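Local coordinates for protein glutamyl endopeptidase (Staphylococcus epidermidis, PDB 6PYM) that probably cleaves peptide bonds after glutamate, and also after aspartate, as a secreted serine protease of the S1B family, at residues N6-I11 with G133-K138; D20-I25 with P172-K177; S37-G42 with N178-I183; S92-L97 with D200-F205. The protein carries 1 engineered substitution. All coordinates share one frame; numbering follows the deposited sequence.

In the fold
From the N terminus, the chain lays down residues 6-11, 20-25, 37-42 and 92-97 before any of their partners. The partners then come in the same order: 133-138, 172-177, 178-183 and 200-205. Each contact closes a loop of more than 100 residues. Every pair of loops crosses and none is nested. Contact 1 fastens the N-terminal strand to a loop of the C-terminal sheet. Contacts 2 and 3, with centres about 5 Å apart, join the N-terminal barrel to the C-terminal sheet near the centre of the molecule. Contact 4 sets the C-terminal helix against the N-terminal barrel. It touches contact 3 through Leu94 and Ile183, but lies well away from contact 1.

Contact 1 (N6-I11 with G133-K138); sequences NNRHQI and GYPGDK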
# COMPACT_ATOMS: atom_id res chain seq x y z
N ASN A 6 -16.08 5.01 10.65
CA ASN A 6 -15.48 3.68 10.62
C ASN A 6 -16.34 2.83 9.71
O ASN A 6 -17.23 2.09 10.16
CB ASN A 6 -15.37 3.10 12.02
CG ASN A 6 -14.73 1.73 12.03
OD1 ASN A 6 -14.12 1.31 11.05
ND2 ASN A 6 -14.84 1.04 13.16
N ASN A 7 -16.09 2.95 8.41
CA ASN A 7 -16.87 2.33 7.35
C ASN A 7 -15.90 1.42 6.59
O ASN A 7 -15.22 1.85 5.66
CB ASN A 7 -17.45 3.43 6.45
CG ASN A 7 -18.31 2.89 5.34
OD1 ASN A 7 -18.58 1.69 5.27
ND2 ASN A 7 -18.76 3.78 4.47
N ARG A 8 -15.83 0.17 7.02
CA ARG A 8 -14.83 -0.78 6.53
C ARG A 8 -15.50 -2.09 6.17
O ARG A 8 -16.29 -2.64 6.96
CB ARG A 8 -13.76 -1.02 7.59
CG ARG A 8 -13.03 0.25 8.03
CD ARG A 8 -11.79 -0.08 8.85
NE ARG A 8 -12.15 -0.61 10.17
CZ ARG A 8 -11.40 -1.45 10.88
NH1 ARG A 8 -10.25 -1.91 10.40
NH2 ARG A 8 -11.82 -1.86 12.06
N HIS A 9 -15.17 -2.61 5.00
CA HIS A 9 -15.81 -3.81 4.48
C HIS A 9 -14.76 -4.74 3.91
O HIS A 9 -13.78 -4.29 3.30
CB HIS A 9 -16.85 -3.45 3.41
CG HIS A 9 -18.05 -2.76 3.96
ND1 HIS A 9 -18.15 -1.39 4.04
CD2 HIS A 9 -19.17 -3.26 4.53
CE1 HIS A 9 -19.31 -1.07 4.60
NE2 HIS A 9 -19.94 -2.19 4.91
N GLN A 10 -14.97 -6.04 4.08
CA GLN A 10 -14.01 -7.02 3.62
C GLN A 10 -14.13 -7.20 2.11
O GLN A 10 -15.23 -7.13 1.54
CB GLN A 10 -14.27 -8.36 4.32
CG GLN A 10 -13.21 -9.40 3.99
CD GLN A 10 -13.31 -10.65 4.82
OE1 GLN A 10 -14.23 -10.81 5.64
NE2 GLN A 10 -12.36 -11.56 4.63
N ILE A 11 -12.99 -7.40 1.47
CA ILE A 11 -12.91 -7.72 0.05
C ILE A 11 -12.71 -9.22 -0.09
O ILE A 11 -11.80 -9.80 0.53
CB ILE A 11 -11.75 -6.97 -0.63
CG1 ILE A 11 -11.86 -5.45 -0.42
CG2 ILE A 11 -11.65 -7.35 -2.12
CD1 ILE A 11 -13.17 -4.87 -0.86
N GLY A 133 -6.33 -2.47 2.44
CA GLY A 133 -5.16 -3.16 2.93
C GLY A 133 -5.54 -4.14 4.01
O GLY A 133 -6.65 -4.68 3.98
N TYR A 134 -4.64 -4.36 4.97
CA TYR A 134 -4.69 -5.52 5.86
C TYR A 134 -4.66 -5.08 7.32
O TYR A 134 -3.64 -5.21 8.00
CB TYR A 134 -3.55 -6.49 5.50
CG TYR A 134 -3.76 -7.10 4.14
CD1 TYR A 134 -4.51 -8.26 4.00
CD2 TYR A 134 -3.25 -6.50 2.99
CE1 TYR A 134 -4.76 -8.81 2.77
CE2 TYR A 134 -3.48 -7.06 1.74
CZ TYR A 134 -4.23 -8.22 1.64
OH TYR A 134 -4.44 -8.76 0.39
N PRO A 135 -5.79 -4.59 7.84
CA PRO A 135 -5.83 -4.15 9.25
C PRO A 135 -5.68 -5.31 10.22
O PRO A 135 -6.29 -6.36 10.06
CB PRO A 135 -7.22 -3.52 9.37
CG PRO A 135 -8.04 -4.19 8.31
CD PRO A 135 -7.07 -4.38 7.16
N GLY A 136 -4.91 -5.06 11.28
CA GLY A 136 -4.58 -6.09 12.26
C GLY A 136 -5.67 -6.44 13.25
O GLY A 136 -5.49 -7.40 14.01
N ASP A 137 -6.77 -5.69 13.29
CA ASP A 137 -7.88 -6.11 14.14
C ASP A 137 -8.73 -7.18 13.49
O ASP A 137 -9.54 -7.82 14.17
CB ASP A 137 -8.73 -4.92 14.57
CG ASP A 137 -9.42 -4.22 13.41
OD1 ASP A 137 -8.80 -4.04 12.33
OD2 ASP A 137 -10.58 -3.80 13.57
N LYS A 138 -8.55 -7.42 12.20
CA LYS A 138 -9.29 -8.42 11.46
C LYS A 138 -8.45 -9.69 11.35
O LYS A 138 -7.27 -9.70 11.70
CB LYS A 138 -9.65 -7.86 10.08
CG LYS A 138 -10.37 -6.52 10.14
CD LYS A 138 -11.67 -6.57 10.93
CE LYS A 138 -12.49 -5.32 10.66
NZ LYS A 138 -13.75 -5.27 11.43
O HOH W 1 -15.52 -3.26 9.82
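Arg8 starts with CG anti to the carbonyl carbon and then bends at chi3 (-70°). This carries its guanidinium to Asp137. The aspartate carboxyl carbon sits between its own backbone N and carbonyl carbon (chi1 64°), and comes from the opposite direction. The two flat groups meet end-on, 11° from coplanar. NH1 of Arg8 donates to OD1 of Asp137 at 3.2 Å. NH2 of Arg8 donates to OD2 of Asp137 at 2.8 Å. Both bonds are nearly straight, and each uses the syn lone pair of its oxygen. This two-nitrogen salt bridge fixes the rotation of both groups. NE of Arg8 turns back to OD1 of Asn6 at 2.9 Å, so the guanidinium is gripped at all three nitrogens.

Residues 135-138 form a type I beta turn between strands 128-133 and 143-154 of the C-terminal sheet. Strand 8-11 pairs with strand 143-154, so the salt bridge adds a side-chain tie between the N-terminal strand and the turn. CB of Pro135 lies at the guanidinium edge, 3.6 Å from NH1 of Arg8. Over one guanidinium face lies CE of Lys138, 3.8 Å from NH2 of Arg8, with NZ of Lys138 4.0 Å from that NH2. The carboxylate probably offsets these two positive charges. Water 1 donates to O of Arg8 at 3.0 Å and accepts from NZ of Lys138 at 3.1 Å. Lys138 makes a cation-pi contact with Trp144.

Contact 2 (D20-I25 with P172-K177); sequences DAVSFI and PVFNGK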
# COMPACT_ATOMS: atom_id res chain seq x y z
N ASP A 20 -6.29 -6.53 -6.95
CA ASP A 20 -5.25 -7.54 -7.10
C ASP A 20 -3.89 -7.03 -6.64
O ASP A 20 -3.09 -7.80 -6.09
CB ASP A 20 -5.19 -8.12 -8.52
CG ASP A 20 -4.90 -7.08 -9.61
OD1 ASP A 20 -5.00 -5.85 -9.36
OD2 ASP A 20 -4.61 -7.51 -10.75
N ALA A 21 -3.60 -5.75 -6.86
CA ALA A 21 -2.30 -5.19 -6.52
C ALA A 21 -2.14 -4.94 -5.02
O ALA A 21 -1.02 -4.74 -4.56
CB ALA A 21 -2.07 -3.89 -7.30
N VAL A 22 -3.25 -4.89 -4.28
CA VAL A 22 -3.18 -4.71 -2.83
C VAL A 22 -2.51 -5.94 -2.22
O VAL A 22 -2.88 -7.08 -2.52
CB VAL A 22 -4.58 -4.48 -2.26
CG1 VAL A 22 -4.53 -4.29 -0.76
CG2 VAL A 22 -5.24 -3.27 -2.94
N SER A 23 -1.52 -5.71 -1.34
CA SER A 23 -0.63 -6.78 -0.91
C SER A 23 -0.47 -6.82 0.61
O SER A 23 -0.41 -5.78 1.27
CB SER A 23 0.75 -6.64 -1.55
OG SER A 23 0.66 -6.64 -2.96
N PHE A 24 -0.37 -8.04 1.13
CA PHE A 24 -0.14 -8.31 2.54
C PHE A 24 1.34 -8.57 2.78
O PHE A 24 1.98 -9.29 2.00
CB PHE A 24 -0.96 -9.55 2.92
CG PHE A 24 -0.64 -10.14 4.26
CD1 PHE A 24 -1.02 -9.50 5.43
CD2 PHE A 24 0.02 -11.36 4.36
CE1 PHE A 24 -0.73 -10.07 6.67
CE2 PHE A 24 0.31 -11.92 5.58
CZ PHE A 24 -0.07 -11.28 6.74
N ILE A 25 1.89 -7.95 3.82
CA ILE A 25 3.32 -8.05 4.13
C ILE A 25 3.48 -8.74 5.48
O ILE A 25 2.83 -8.35 6.46
CB ILE A 25 3.98 -6.67 4.14
CG1 ILE A 25 3.83 -6.00 2.77
CG2 ILE A 25 5.45 -6.79 4.51
CD1 ILE A 25 4.54 -4.66 2.65
N PRO A 172 -2.48 1.24 -0.08
CA PRO A 172 -2.78 2.26 -1.07
C PRO A 172 -4.02 3.06 -0.71
O PRO A 172 -5.01 2.52 -0.20
CB PRO A 172 -2.99 1.46 -2.36
CG PRO A 172 -3.40 0.11 -1.89
CD PRO A 172 -2.61 -0.12 -0.63
N VAL A 173 -3.96 4.35 -1.01
CA VAL A 173 -5.09 5.27 -0.95
C VAL A 173 -5.56 5.44 -2.38
O VAL A 173 -4.79 5.88 -3.24
CB VAL A 173 -4.66 6.64 -0.39
CG1 VAL A 173 -5.87 7.53 -0.18
CG2 VAL A 173 -3.84 6.49 0.89
N PHE A 174 -6.81 5.06 -2.66
CA PHE A 174 -7.35 5.08 -4.01
C PHE A 174 -8.36 6.21 -4.16
O PHE A 174 -9.21 6.42 -3.28
CB PHE A 174 -8.08 3.77 -4.34
CG PHE A 174 -7.18 2.58 -4.51
CD1 PHE A 174 -6.42 2.42 -5.65
CD2 PHE A 174 -7.14 1.58 -3.55
CE1 PHE A 174 -5.61 1.29 -5.82
CE2 PHE A 174 -6.34 0.46 -3.71
CZ PHE A 174 -5.58 0.31 -4.85
N ASN A 175 -8.29 6.92 -5.29
CA ASN A 175 -9.37 7.83 -5.66
C ASN A 175 -10.52 7.07 -6.32
O ASN A 175 -10.52 5.83 -6.42
CB ASN A 175 -8.85 8.99 -6.52
CG ASN A 175 -8.31 8.55 -7.87
OD1 ASN A 175 -8.59 7.44 -8.34
ND2 ASN A 175 -7.53 9.42 -8.51
N GLY A 176 -11.53 7.82 -6.78
CA GLY A 176 -12.70 7.22 -7.40
C GLY A 176 -12.42 6.53 -8.71
O GLY A 176 -13.20 5.67 -9.13
N LYS A 177 -11.33 6.89 -9.38
CA LYS A 177 -10.87 6.21 -10.58
C LYS A 177 -10.01 4.99 -10.27
O LYS A 177 -9.44 4.39 -11.20
CB LYS A 177 -10.10 7.18 -11.48
CG LYS A 177 -10.94 8.32 -12.05
CD LYS A 177 -10.07 9.29 -12.83
CE LYS A 177 -10.88 10.45 -13.38
NZ LYS A 177 -10.01 11.44 -14.08
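Val22 meets Pro172 and Phe174 through a single methyl, CG2. The contact is apolar. CG2 of Val22 lies 4.0 Å from CG of Pro172. It is equally far, 4.0 Å, from CE2 of Phe174, with CZ of Phe174 at 4.1 Å. The methyl sits near the plane of the phenyl ring, at its edge, and not over a face. Val22 has CG1 anti to the backbone N (chi1 -180°), which leaves CG2 as the branch that reaches the proline and the ring. Pro172 and Phe174 are two apart on their strand, and both face Val22. From there, CG anti to the carbonyl carbon (chi1 -71°) sets where the Phe174 ring goes.

The Phe174 ring also packs edge-to-face with His18, outside the two segments.

Hydrogen bonds serve each segment separately. OG of Ser23 donates to O of Ala21 at 3.0 Å, from above the carbonyl plane, just beside Val22. Past the end of strand 172-174, OD1 of Asn175 takes a weak bond from N of Lys177 at 3.0 Å. It also accepts from N of Gln179.

Strand 22-27 belongs to the N-terminal barrel of the chymotrypsin-like fold, and strand 172-174 to the C-terminal sheet. Between these two segments the join is purely hydrocarbon. Burial and van der Waals fit hold the three side chains together, without directional bonds.

Contact 3 (S37-G42 with N178-I183); sequences SGVVVG and NQVIGI
CG1 of Val39 lies 3.7 Å from CD1 of Ile183, and this is the closer side of the contact. On the other side, CG2 of Val39 is 4.4 Å from CG2 of Val180. CG1 of Val39 sits between the backbone N and carbonyl carbon (chi1 59°), the crowded position for a valine methyl. Ile183 bends at chi2 (-64°), which brings CD1 closer to Val39 than its CB direction alone would suggest.

Around this trio, Leu47 of the adjacent strand touches both Val39 and Ile183. Pro172 touches both Val39 and Val180, and Ala115 also packs on Val39. Further out, strand 34-42 is held by backbone bonds to Ser23 of strand 22-27, to Ala21 just before it, and to Leu47 of strand 45-48. It ends in a classic beta bulge, where Val41 and Gly42 both face Glu45. Strand 180-188 pairs with strand 172-174.

The contact thus joins the two barrels of the chymotrypsin-like fold. The side chain of Ile183 is about 7 Å from that of Asp93, a predicted charge-relay residue. The three side chains are all branched and aliphatic, so the join is apolar throughout, tighter at Ile183 and looser at the Val180 methyl.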
# COMPACT_ATOMS: atom_id res chain seq x y z
N SER A 37 0.95 -3.71 4.91
CA SER A 37 0.27 -3.67 3.62
C SER A 37 1.19 -3.02 2.60
O SER A 37 2.19 -2.38 2.93
CB SER A 37 -1.03 -2.87 3.74
OG SER A 37 -1.88 -3.40 4.75
N GLY A 38 0.81 -3.14 1.33
CA GLY A 38 1.53 -2.47 0.27
C GLY A 38 0.76 -2.58 -1.01
O GLY A 38 -0.36 -3.11 -1.04
N VAL A 39 1.37 -2.12 -2.11
CA VAL A 39 0.68 -2.15 -3.40
C VAL A 39 1.70 -2.41 -4.51
O VAL A 39 2.74 -1.75 -4.58
CB VAL A 39 -0.15 -0.87 -3.63
CG1 VAL A 39 0.72 0.40 -3.59
CG2 VAL A 39 -0.94 -0.96 -4.93
N VAL A 40 1.38 -3.38 -5.37
CA VAL A 40 2.24 -3.66 -6.52
C VAL A 40 2.13 -2.53 -7.53
O VAL A 40 1.02 -2.15 -7.93
CB VAL A 40 1.83 -4.99 -7.19
CG1 VAL A 40 2.68 -5.24 -8.43
CG2 VAL A 40 1.93 -6.14 -6.20
N VAL A 41 3.28 -2.00 -7.97
CA VAL A 41 3.31 -0.86 -8.89
C VAL A 41 4.23 -1.05 -10.09
O VAL A 41 4.26 -0.20 -10.98
CB VAL A 41 3.65 0.46 -8.18
CG1 VAL A 41 2.63 0.79 -7.10
CG2 VAL A 41 5.05 0.43 -7.59
N GLY A 42 4.99 -2.14 -10.13
CA GLY A 42 5.89 -2.39 -11.24
C GLY A 42 6.22 -3.86 -11.32
O GLY A 42 5.82 -4.67 -10.48
N ASN A 178 -9.89 4.61 -9.00
CA ASN A 178 -9.08 3.47 -8.58
C ASN A 178 -7.61 3.65 -8.91
O ASN A 178 -6.90 2.68 -9.18
CB ASN A 178 -9.63 2.14 -9.10
CG ASN A 178 -10.97 1.81 -8.49
OD1 ASN A 178 -11.21 2.11 -7.32
ND2 ASN A 178 -11.84 1.17 -9.26
N GLN A 179 -7.15 4.89 -8.86
CA GLN A 179 -5.75 5.23 -8.97
C GLN A 179 -5.18 5.54 -7.59
O GLN A 179 -5.88 6.08 -6.73
CB GLN A 179 -5.58 6.47 -9.85
CG GLN A 179 -6.26 6.35 -11.21
CD GLN A 179 -6.38 7.69 -11.91
OE1 GLN A 179 -6.41 8.75 -11.27
NE2 GLN A 179 -6.44 7.66 -13.25
N VAL A 180 -3.91 5.22 -7.41
CA VAL A 180 -3.25 5.43 -6.12
C VAL A 180 -2.82 6.88 -5.99
O VAL A 180 -1.99 7.36 -6.77
CB VAL A 180 -2.05 4.49 -5.96
CG1 VAL A 180 -1.39 4.69 -4.59
CG2 VAL A 180 -2.45 3.04 -6.16
N ILE A 181 -3.39 7.59 -5.01
CA ILE A 181 -3.04 8.98 -4.75
C ILE A 181 -2.03 9.12 -3.61
O ILE A 181 -1.39 10.18 -3.49
CB ILE A 181 -4.29 9.84 -4.47
CG1 ILE A 181 -4.99 9.40 -3.17
CG2 ILE A 181 -5.24 9.82 -5.67
CD1 ILE A 181 -6.15 10.31 -2.78
N GLY A 182 -1.89 8.10 -2.76
CA GLY A 182 -1.01 8.16 -1.62
C GLY A 182 -0.80 6.77 -1.04
O GLY A 182 -1.44 5.81 -1.46
N ILE A 183 0.11 6.70 -0.07
CA ILE A 183 0.43 5.46 0.63
C ILE A 183 0.20 5.72 2.12
O ILE A 183 0.93 6.52 2.73
CB ILE A 183 1.86 4.99 0.35
CG1 ILE A 183 2.08 4.74 -1.15
CG2 ILE A 183 2.21 3.76 1.18
CD1 ILE A 183 1.24 3.61 -1.75

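Contact 4 (S92-L97 with D200-F205); sequences SDLAIL and DFVQQF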
# COMPACT_ATOMS: atom_id res chain seq x y z
N SER A 92 9.54 11.44 4.27
CA SER A 92 8.21 10.83 4.32
C SER A 92 8.36 9.32 4.41
O SER A 92 9.37 8.74 4.01
CB SER A 92 7.37 11.20 3.09
OG SER A 92 7.13 12.59 3.06
N ASP A 93 7.30 8.67 4.92
CA ASP A 93 7.30 7.25 5.26
C ASP A 93 6.99 6.39 4.04
O ASP A 93 5.98 5.67 3.98
CB ASP A 93 6.29 7.01 6.38
CG ASP A 93 6.52 5.72 7.13
OD1 ASP A 93 7.45 4.97 6.80
OD2 ASP A 93 5.72 5.47 8.07
N LEU A 94 7.88 6.43 3.04
CA LEU A 94 7.66 5.75 1.76
C LEU A 94 8.91 4.98 1.37
O LEU A 94 10.02 5.52 1.41
CB LEU A 94 7.36 6.76 0.66
CG LEU A 94 7.16 6.19 -0.74
CD1 LEU A 94 5.94 5.26 -0.81
CD2 LEU A 94 7.07 7.32 -1.76
N ALA A 95 8.72 3.73 0.95
CA ALA A 95 9.81 2.94 0.40
C ALA A 95 9.30 2.08 -0.74
O ALA A 95 8.14 1.64 -0.74
CB ALA A 95 10.43 2.03 1.47
N ILE A 96 10.17 1.85 -1.72
CA ILE A 96 9.96 0.81 -2.70
C ILE A 96 10.59 -0.46 -2.15
O ILE A 96 11.72 -0.42 -1.63
CB ILE A 96 10.63 1.17 -4.04
CG1 ILE A 96 10.03 2.46 -4.62
CG2 ILE A 96 10.52 0.00 -5.03
CD1 ILE A 96 10.84 3.04 -5.79
N LEU A 97 9.88 -1.57 -2.24
CA LEU A 97 10.48 -2.88 -1.99
C LEU A 97 10.49 -3.62 -3.32
O LEU A 97 9.43 -3.90 -3.89
CB LEU A 97 9.71 -3.67 -0.94
CG LEU A 97 10.28 -5.07 -0.66
CD1 LEU A 97 11.68 -5.01 -0.05
CD2 LEU A 97 9.35 -5.86 0.22
N ASP A 200 4.62 15.60 -7.21
CA ASP A 200 5.51 15.54 -8.37
C ASP A 200 6.89 14.99 -8.00
O ASP A 200 7.49 14.25 -8.79
CB ASP A 200 5.63 16.92 -9.02
CG ASP A 200 4.35 17.36 -9.70
OD1 ASP A 200 3.51 16.49 -10.02
OD2 ASP A 200 4.19 18.58 -9.93
N PHE A 201 7.40 15.34 -6.82
CA PHE A 201 8.70 14.83 -6.41
C PHE A 201 8.65 13.33 -6.15
O PHE A 201 9.60 12.60 -6.48
CB PHE A 201 9.19 15.58 -5.18
CG PHE A 201 9.40 17.05 -5.42
CD1 PHE A 201 10.52 17.49 -6.11
CD2 PHE A 201 8.47 17.98 -4.99
CE1 PHE A 201 10.71 18.85 -6.34
CE2 PHE A 201 8.66 19.33 -5.22
CZ PHE A 201 9.79 19.76 -5.90
N VAL A 202 7.56 12.84 -5.57
CA VAL A 202 7.43 11.40 -5.39
C VAL A 202 7.32 10.71 -6.74
O VAL A 202 7.90 9.64 -6.95
CB VAL A 202 6.25 11.07 -4.45
CG1 VAL A 202 6.06 9.57 -4.36
CG2 VAL A 202 6.49 11.68 -3.07
N GLN A 203 6.59 11.31 -7.67
CA GLN A 203 6.45 10.72 -9.00
C GLN A 203 7.80 10.61 -9.70
O GLN A 203 8.04 9.63 -10.42
CB GLN A 203 5.45 11.53 -9.82
CG GLN A 203 4.04 11.38 -9.31
CD GLN A 203 3.07 12.34 -9.94
OE1 GLN A 203 3.09 12.55 -11.16
NE2 GLN A 203 2.22 12.96 -9.13
N GLN A 204 8.68 11.59 -9.51
CA GLN A 204 10.02 11.50 -10.08
C GLN A 204 10.79 10.33 -9.49
O GLN A 204 11.44 9.57 -10.22
CB GLN A 204 10.78 12.81 -9.85
CG GLN A 204 10.20 13.98 -10.62
CD GLN A 204 10.88 15.29 -10.30
OE1 GLN A 204 11.62 15.40 -9.33
NE2 GLN A 204 10.63 16.30 -11.13
N PHE A 205 10.73 10.17 -8.17
CA PHE A 205 11.35 9.03 -7.51
C PHE A 205 10.83 7.71 -8.08
O PHE A 205 11.60 6.78 -8.31
CB PHE A 205 11.08 9.14 -6.00
CG PHE A 205 11.35 7.88 -5.20
CD1 PHE A 205 12.65 7.45 -4.96
CD2 PHE A 205 10.30 7.18 -4.63
CE1 PHE A 205 12.89 6.32 -4.20
CE2 PHE A 205 10.54 6.06 -3.87
CZ PHE A 205 11.83 5.62 -3.65
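Val202 and Phe205, one turn apart on the C-terminal helix, pack on Leu94, just before strand 95-99, and Ile96 within it. This helix is a standard part of the chymotrypsin-like fold, and here it covers the start of strand 95-99 of the N-terminal barrel. O of Phe201 accepts from N of Phe205, the helical bond that helps place the aromatic residue. At Val202, CG1 touches CD2 of Leu94 at 3.6 Å. Leu94 follows Asp93, a predicted charge-relay residue whose OD2 is hydrogen-bonded to ND1 of His51. The packing therefore lies next to the active site in sequence. NE2 of Gln203 turns to O of Ile198, just before the helix, and to O of Ser119 in a loop far off in sequence.

Phe205 holds CG anti to its backbone N (chi1 166°), and this sends the ring toward the strand. Its ring also stacks edge-to-face with Tyr88. Leu94 touches the ring more distantly, with CD2 at 4.3 Å from CE2 of Phe205. Ile96 comes from the opposite direction and meets the ring obliquely. CG1 of Ile96 lies 3.7 Å from CE2 of Phe205, and CD1 of Ile96 lies 3.5 Å from CZ of Phe205.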